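Local atomic coordinates of hypothetical protein BP2299 (Bordetella pertussis Tohama I, PDB entry 2FQP), a protein that is of unknown function but adopts the double-stranded beta-helix fold of the cupins and binds a zinc ion, consistent with a metal-dependent role. Residues A[7-12]-A[21-26]; A[29-34]-A[77-82]. All coordinates share one frame; numbering follows the deposited sequence.

Entering from the N terminus, the chain runs along strand 8-14, turns and returns along strand 18-25. Contact 1 closes this beta hairpin, pairing 7-12 with 21-26 at the edge of the larger sheet. The backbone then leaves strand 18-25 for the loop 29-34, whose partner comes more than forty residues later: contact 2 pairs it with 77-82, on strand 76-80 of the other sheet. The contacts follow in series, neither nested nor crossed, and their centres lie about 12 Å apart. They meet where Ala7 N probably bonds to Glu30 O and Pro26 O to Asn81 ND2. Together they join the terminal hairpin to the zinc site of the cupin barrel.

Contact 1 (A[7-12]-A[21-26])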
loop_
_atom_site.group_PDB
_atom_site.type_symbol
_atom_site.label_atom_id
_atom_site.label_comp_id
_atom_site.label_asym_id
_atom_site.label_seq_id
_atom_site.Cartn_x
_atom_site.Cartn_y
_atom_site.Cartn_z
ATOM N N ALA A 7 12.008 12.989 -6.791
ATOM C CA ALA A 7 11.529 11.829 -6.061
ATOM C C ALA A 7 12.115 10.556 -6.687
ATOM O O ALA A 7 12.275 10.463 -7.910
ATOM C CB ALA A 7 9.950 11.783 -6.038
ATOM N N ILE A 8 12.425 9.580 -5.844
ATOM C CA ILE A 8 13.148 8.393 -6.276
ATOM C C ILE A 8 12.225 7.199 -6.302
ATOM O O ILE A 8 11.657 6.838 -5.257
ATOM C CB ILE A 8 14.327 8.037 -5.396
ATOM C CG1 ILE A 8 15.311 9.225 -5.307
ATOM C CG2 ILE A 8 15.002 6.751 -5.956
ATOM C CD1 ILE A 8 15.049 10.116 -4.088
ATOM N N PRO A 9 12.054 6.599 -7.494
ATOM C CA PRO A 9 11.212 5.392 -7.598
ATOM C C PRO A 9 12.014 4.100 -7.425
ATOM O O PRO A 9 13.100 3.988 -7.996
ATOM C CB PRO A 9 10.655 5.494 -9.009
ATOM C CG PRO A 9 11.759 6.239 -9.792
ATOM C CD PRO A 9 12.556 7.038 -8.810
ATOM N N THR A 10 11.515 3.172 -6.600
ATOM C CA THR A 10 12.039 1.817 -6.531
ATOM C C THR A 10 10.931 0.826 -6.854
ATOM O O THR A 10 9.927 0.773 -6.144
ATOM C CB THR A 10 12.593 1.523 -5.157
ATOM O OG1 THR A 10 13.631 2.475 -4.885
ATOM C CG2 THR A 10 13.137 0.105 -5.086
ATOM N N VAL A 11 11.088 0.060 -7.938
ATOM C CA VAL A 11 10.064 -0.941 -8.304
ATOM C C VAL A 11 10.169 -2.160 -7.402
ATOM O O VAL A 11 11.205 -2.843 -7.377
ATOM C CB VAL A 11 10.155 -1.318 -9.812
ATOM C CG1 VAL A 11 9.119 -2.361 -10.181
ATOM C CG2 VAL A 11 9.991 -0.054 -10.641
ATOM N N GLN A 12 9.116 -2.420 -6.628
ATOM C CA GLN A 12 9.064 -3.577 -5.714
ATOM C C GLN A 12 8.514 -4.873 -6.317
ATOM O O GLN A 12 8.966 -5.965 -5.942
ATOM C CB GLN A 12 8.296 -3.187 -4.441
ATOM C CG GLN A 12 9.006 -2.123 -3.614
ATOM C CD GLN A 12 8.276 -1.817 -2.313
ATOM O OE1 GLN A 12 7.164 -2.261 -2.142
ATOM N NE2 GLN A 12 8.938 -1.130 -1.367
ATOM N N THR A 21 5.500 0.463 -7.131
ATOM C CA THR A 21 6.648 1.326 -7.061
ATOM C C THR A 21 6.594 2.105 -5.742
ATOM O O THR A 21 5.577 2.690 -5.439
ATOM C CB THR A 21 6.678 2.292 -8.260
ATOM O OG1 THR A 21 6.718 1.541 -9.500
ATOM C CG2 THR A 21 7.911 3.211 -8.191
ATOM N N GLU A 22 7.681 2.075 -4.968
ATOM C CA GLU A 22 7.835 2.952 -3.813
ATOM C C GLU A 22 8.386 4.257 -4.360
ATOM O O GLU A 22 9.410 4.253 -5.073
ATOM C CB GLU A 22 8.834 2.384 -2.810
ATOM C CG GLU A 22 9.246 3.339 -1.715
ATOM C CD GLU A 22 10.466 2.877 -0.989
ATOM O OE1 GLU A 22 11.546 2.844 -1.645
ATOM O OE2 GLU A 22 10.336 2.485 0.202
ATOM N N TRP A 23 7.757 5.353 -3.983
ATOM C CA TRP A 23 8.196 6.698 -4.361
ATOM C C TRP A 23 8.669 7.423 -3.116
ATOM O O TRP A 23 7.915 7.586 -2.153
ATOM C CB TRP A 23 7.057 7.483 -5.036
ATOM C CG TRP A 23 6.824 7.079 -6.447
ATOM C CD1 TRP A 23 5.936 6.154 -6.902
ATOM C CD2 TRP A 23 7.511 7.572 -7.596
ATOM N NE1 TRP A 23 6.022 6.033 -8.262
ATOM C CE2 TRP A 23 6.967 6.905 -8.723
ATOM C CE3 TRP A 23 8.547 8.509 -7.785
ATOM C CZ2 TRP A 23 7.436 7.129 -10.038
ATOM C CZ3 TRP A 23 8.997 8.763 -9.085
ATOM C CH2 TRP A 23 8.428 8.068 -10.204
ATOM N N ARG A 24 9.949 7.803 -3.093
ATOM C CA ARG A 24 10.514 8.490 -1.933
ATOM C C ARG A 24 10.880 9.928 -2.286
ATOM O O ARG A 24 11.735 10.182 -3.143
ATOM C CB ARG A 24 11.732 7.726 -1.338
ATOM C CG ARG A 24 11.404 6.371 -0.739
ATOM C CD ARG A 24 12.678 5.588 -0.297
ATOM N NE ARG A 24 13.296 6.230 0.851
ATOM C CZ ARG A 24 14.197 5.651 1.654
ATOM N NH1 ARG A 24 14.595 4.395 1.455
ATOM N NH2 ARG A 24 14.700 6.334 2.690
ATOM N N PHE A 25 10.234 10.879 -1.610
ATOM C CA PHE A 25 10.416 12.291 -1.888
ATOM C C PHE A 25 11.358 12.924 -0.913
ATOM O O PHE A 25 11.074 12.941 0.253
ATOM C CB PHE A 25 9.072 13.035 -1.770
ATOM C CG PHE A 25 8.088 12.710 -2.847
ATOM C CD1 PHE A 25 7.429 11.462 -2.878
ATOM C CD2 PHE A 25 7.738 13.661 -3.798
ATOM C CE1 PHE A 25 6.527 11.166 -3.842
ATOM C CE2 PHE A 25 6.803 13.326 -4.824
ATOM C CZ PHE A 25 6.228 12.080 -4.834
ATOM N N PRO A 26 12.488 13.481 -1.390
ATOM C CA PRO A 26 13.270 14.330 -0.491
ATOM C C PRO A 26 12.407 15.481 -0.035
ATOM O O PRO A 26 11.382 15.798 -0.691
ATOM C CB PRO A 26 14.382 14.889 -1.398
ATOM C CG PRO A 26 14.528 13.934 -2.460
ATOM C CD PRO A 26 13.098 13.404 -2.722
HETATM O O HOH W 1 12.369 4.472 -3.597
HETATM O O HOH W 2 11.624 -0.221 -1.870
#
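Pro9 lies against the indole of Trp23, and Ala7 against the phenyl ring of Phe25; these two CH-pi contacts form the tight side of an antiparallel hairpin. Pro9 CB stands 3.5 Å from the centroid of the six-membered ring of Trp23, almost on the ring normal, and Thr21 CG2 lies over the same indole face. Ala7 CB sits over the centre of the Phe25 ring, 3.6 Å from its centroid. A methyl suits this spot, since its C-H bonds can rest on the flat face of the ring. Trp23 and Phe25 also both meet Phe89 of strand 87-94, so the aromatic layer continues into the next strand.

The backbones are held by four bonds, with Ile8 paired to Arg24 and Thr10 to Glu22. Thr10 N reaches Glu22 O at 2.8 Å. Pro9, which has no N-H to give, occupies a non-hydrogen-bonded pair with Trp23, where none is needed.

The face carrying Ile8, Thr10, Glu22 and Arg24 is looser and wet. Glu22 has CG anti to its backbone N (chi1 169°), and its chain runs beside Thr10, yet Glu22 OE1 stays 3.9 Å from Thr10 OG1. A water bridges Thr10 OG1 and Glu22 OE1, 2.7 Å from each, and lies within bonding distance of Ile8 O (3.0 Å), though it may not serve every acceptor at once. Gln12 NE2 holds a second water, while its amide bonds Ser68 and Gly66 of the second subunit; Arg24 pairs with Glu86. The aromatic face thus ties the hairpin to strand 87-94; water links polar groups on the other.

Contact 2 (A[29-34]-A[77-82]); sequences GETGWH and HNVINP. With ZN (zinc ion), chain E.
His77 CA stands over the six-membered ring of Trp33, 3.9 Å from its centroid and almost on the normal, so the indole lies across the backbone of the strand at His77. The imidazole of His77 has Val79 CG2 over the centre of one face at 3.6 Å, and His34 NE2 at its edge, in plane. Gly32 O lies in plane at the edge of the His34 ring. The two imidazoles, inclined at 61°, both turn NE2 to the same metal.

Zinc is bound by His34 NE2 at 2.0 Å and by His77 NE2 at 2.3 Å; His36 and three waters complete the site. The other nitrogen of His34 fixes the ring: His34 ND1 gives a nearly straight bond (167°) to Gly32 O at 2.9 Å. Gly32 O also accepts from Thr31 OG1, which in turn takes the backbone N-H of Val79 at 3.0 Å. Thr31 suits this relay, its hydroxyl giving one bond and receiving another, while Gly32 has a positive phi (82°) that glycine tolerates easily.

Asn78 has CG anti to its backbone N, and its amide meets the loop with both ends. Asn78 ND2 meets Glu30 OE1 from above the carboxylate plane at 2.9 Å and also bonds Glu53, while Asn78 OD1 takes a weak bond from Gly32 N. Backbone bonds from Asn81 N to Gly29 O and between His34 and His77 hold both ends. Gly32 O is therefore a second-shell acceptor that orients a zinc histidine, perhaps enriching the electron density its ring offers the metal.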
loop_
_atom_site.group_PDB
_atom_site.type_symbol
_atom_site.label_atom_id
_atom_site.label_comp_id
_atom_site.label_asym_id
_atom_site.label_seq_id
_atom_site.Cartn_x
_atom_site.Cartn_y
_atom_site.Cartn_z
ATOM N N GLY A 29 10.844 17.815 -2.650
ATOM C CA GLY A 29 11.107 17.061 -3.859
ATOM C C GLY A 29 9.858 16.950 -4.713
ATOM O O GLY A 29 8.756 17.181 -4.234
ATOM N N GLU A 30 10.044 16.577 -5.973
ATOM C CA GLU A 30 8.913 16.397 -6.917
ATOM C C GLU A 30 9.091 15.246 -7.918
ATOM O O GLU A 30 10.194 14.811 -8.207
ATOM C CB GLU A 30 8.668 17.692 -7.706
ATOM C CG GLU A 30 9.785 17.990 -8.699
ATOM C CD GLU A 30 9.615 19.313 -9.448
ATOM O OE1 GLU A 30 8.590 20.017 -9.234
ATOM O OE2 GLU A 30 10.542 19.637 -10.214
ATOM N N THR A 31 7.984 14.802 -8.503
ATOM C CA THR A 31 8.014 13.779 -9.557
ATOM C C THR A 31 8.457 14.242 -10.922
ATOM O O THR A 31 8.996 13.429 -11.706
ATOM C CB THR A 31 6.630 13.119 -9.766
ATOM O OG1 THR A 31 5.651 14.146 -9.932
ATOM C CG2 THR A 31 6.278 12.264 -8.585
ATOM N N GLY A 32 8.174 15.510 -11.223
ATOM C CA GLY A 32 8.108 16.017 -12.598
ATOM C C GLY A 32 6.747 15.666 -13.154
ATOM O O GLY A 32 6.050 14.779 -12.626
ATOM N N TRP A 33 6.339 16.367 -14.189
ATOM C CA TRP A 33 5.067 16.076 -14.820
ATOM C C TRP A 33 5.096 14.671 -15.414
ATOM O O TRP A 33 6.079 14.256 -15.991
ATOM C CB TRP A 33 4.783 17.079 -15.927
ATOM C CG TRP A 33 3.336 17.152 -16.305
ATOM C CD1 TRP A 33 2.690 16.418 -17.260
ATOM C CD2 TRP A 33 2.358 18.027 -15.736
ATOM N NE1 TRP A 33 1.354 16.782 -17.319
ATOM C CE2 TRP A 33 1.137 17.789 -16.411
ATOM C CE3 TRP A 33 2.403 19.016 -14.758
ATOM C CZ2 TRP A 33 -0.031 18.467 -16.094
ATOM C CZ3 TRP A 33 1.210 19.711 -14.455
ATOM C CH2 TRP A 33 0.034 19.421 -15.118
ATOM N N HIS A 34 3.976 13.990 -15.327
ATOM C CA HIS A 34 3.792 12.664 -15.889
ATOM C C HIS A 34 2.297 12.397 -16.132
ATOM O O HIS A 34 1.422 13.078 -15.572
ATOM C CB HIS A 34 4.408 11.601 -14.965
ATOM C CG HIS A 34 3.828 11.571 -13.590
ATOM N ND1 HIS A 34 4.167 12.513 -12.642
ATOM C CD2 HIS A 34 2.941 10.733 -12.993
ATOM C CE1 HIS A 34 3.529 12.242 -11.509
ATOM N NE2 HIS A 34 2.794 11.161 -11.690
ATOM N N HIS A 77 -0.225 15.181 -13.894
ATOM C CA HIS A 77 0.170 16.087 -12.830
ATOM C C HIS A 77 1.656 16.038 -12.484
ATOM O O HIS A 77 2.390 15.199 -12.979
ATOM C CB HIS A 77 -0.636 15.779 -11.556
ATOM C CG HIS A 77 -0.414 14.407 -10.996
ATOM N ND1 HIS A 77 -1.163 13.928 -9.939
ATOM C CD2 HIS A 77 0.438 13.412 -11.333
ATOM C CE1 HIS A 77 -0.760 12.713 -9.627
ATOM N NE2 HIS A 77 0.201 12.363 -10.460
ATOM N N ASN A 78 2.049 16.980 -11.627
ATOM C CA ASN A 78 3.317 17.025 -10.973
ATOM C C ASN A 78 2.995 16.937 -9.479
ATOM O O ASN A 78 2.068 17.563 -9.000
ATOM C CB ASN A 78 4.105 18.295 -11.277
ATOM C CG ASN A 78 5.451 18.345 -10.516
ATOM O OD1 ASN A 78 6.118 17.335 -10.404
ATOM N ND2 ASN A 78 5.807 19.528 -9.966
ATOM N N VAL A 79 3.751 16.138 -8.745
ATOM C CA VAL A 79 3.481 15.974 -7.342
ATOM C C VAL A 79 4.700 16.416 -6.561
ATOM O O VAL A 79 5.772 15.972 -6.853
ATOM C CB VAL A 79 3.248 14.485 -6.997
ATOM C CG1 VAL A 79 3.034 14.285 -5.511
ATOM C CG2 VAL A 79 2.044 13.966 -7.741
ATOM N N ILE A 80 4.481 17.221 -5.545
ATOM C CA ILE A 80 5.527 17.865 -4.785
ATOM C C ILE A 80 5.354 17.558 -3.305
ATOM O O ILE A 80 4.240 17.574 -2.773
ATOM C CB ILE A 80 5.501 19.413 -4.983
ATOM C CG1 ILE A 80 5.890 19.801 -6.411
ATOM C CG2 ILE A 80 6.450 20.139 -4.022
ATOM C CD1 ILE A 80 5.468 21.226 -6.762
ATOM N N ASN A 81 6.466 17.303 -2.623
ATOM C CA ASN A 81 6.515 17.173 -1.175
ATOM C C ASN A 81 6.917 18.536 -0.571
ATOM O O ASN A 81 8.095 18.892 -0.613
ATOM C CB ASN A 81 7.572 16.145 -0.781
ATOM C CG ASN A 81 7.767 16.051 0.696
ATOM O OD1 ASN A 81 6.896 16.445 1.490
ATOM N ND2 ASN A 81 8.920 15.503 1.103
ATOM N N PRO A 82 5.956 19.271 -0.006
ATOM C CA PRO A 82 6.264 20.625 0.463
ATOM C C PRO A 82 6.883 20.666 1.870
ATOM O O PRO A 82 7.141 21.754 2.404
ATOM C CB PRO A 82 4.894 21.271 0.493
ATOM C CG PRO A 82 3.977 20.156 0.912
ATOM C CD PRO A 82 4.526 18.924 0.218
HETATM ZN ZN ZN E . 1.460 10.455 -10.345
HETATM O O HOH W 3 3.108 8.830 -9.746
HETATM O O HOH W 4 2.967 11.087 -8.775
HETATM O O HOH W 5 0.863 9.690 -8.557
#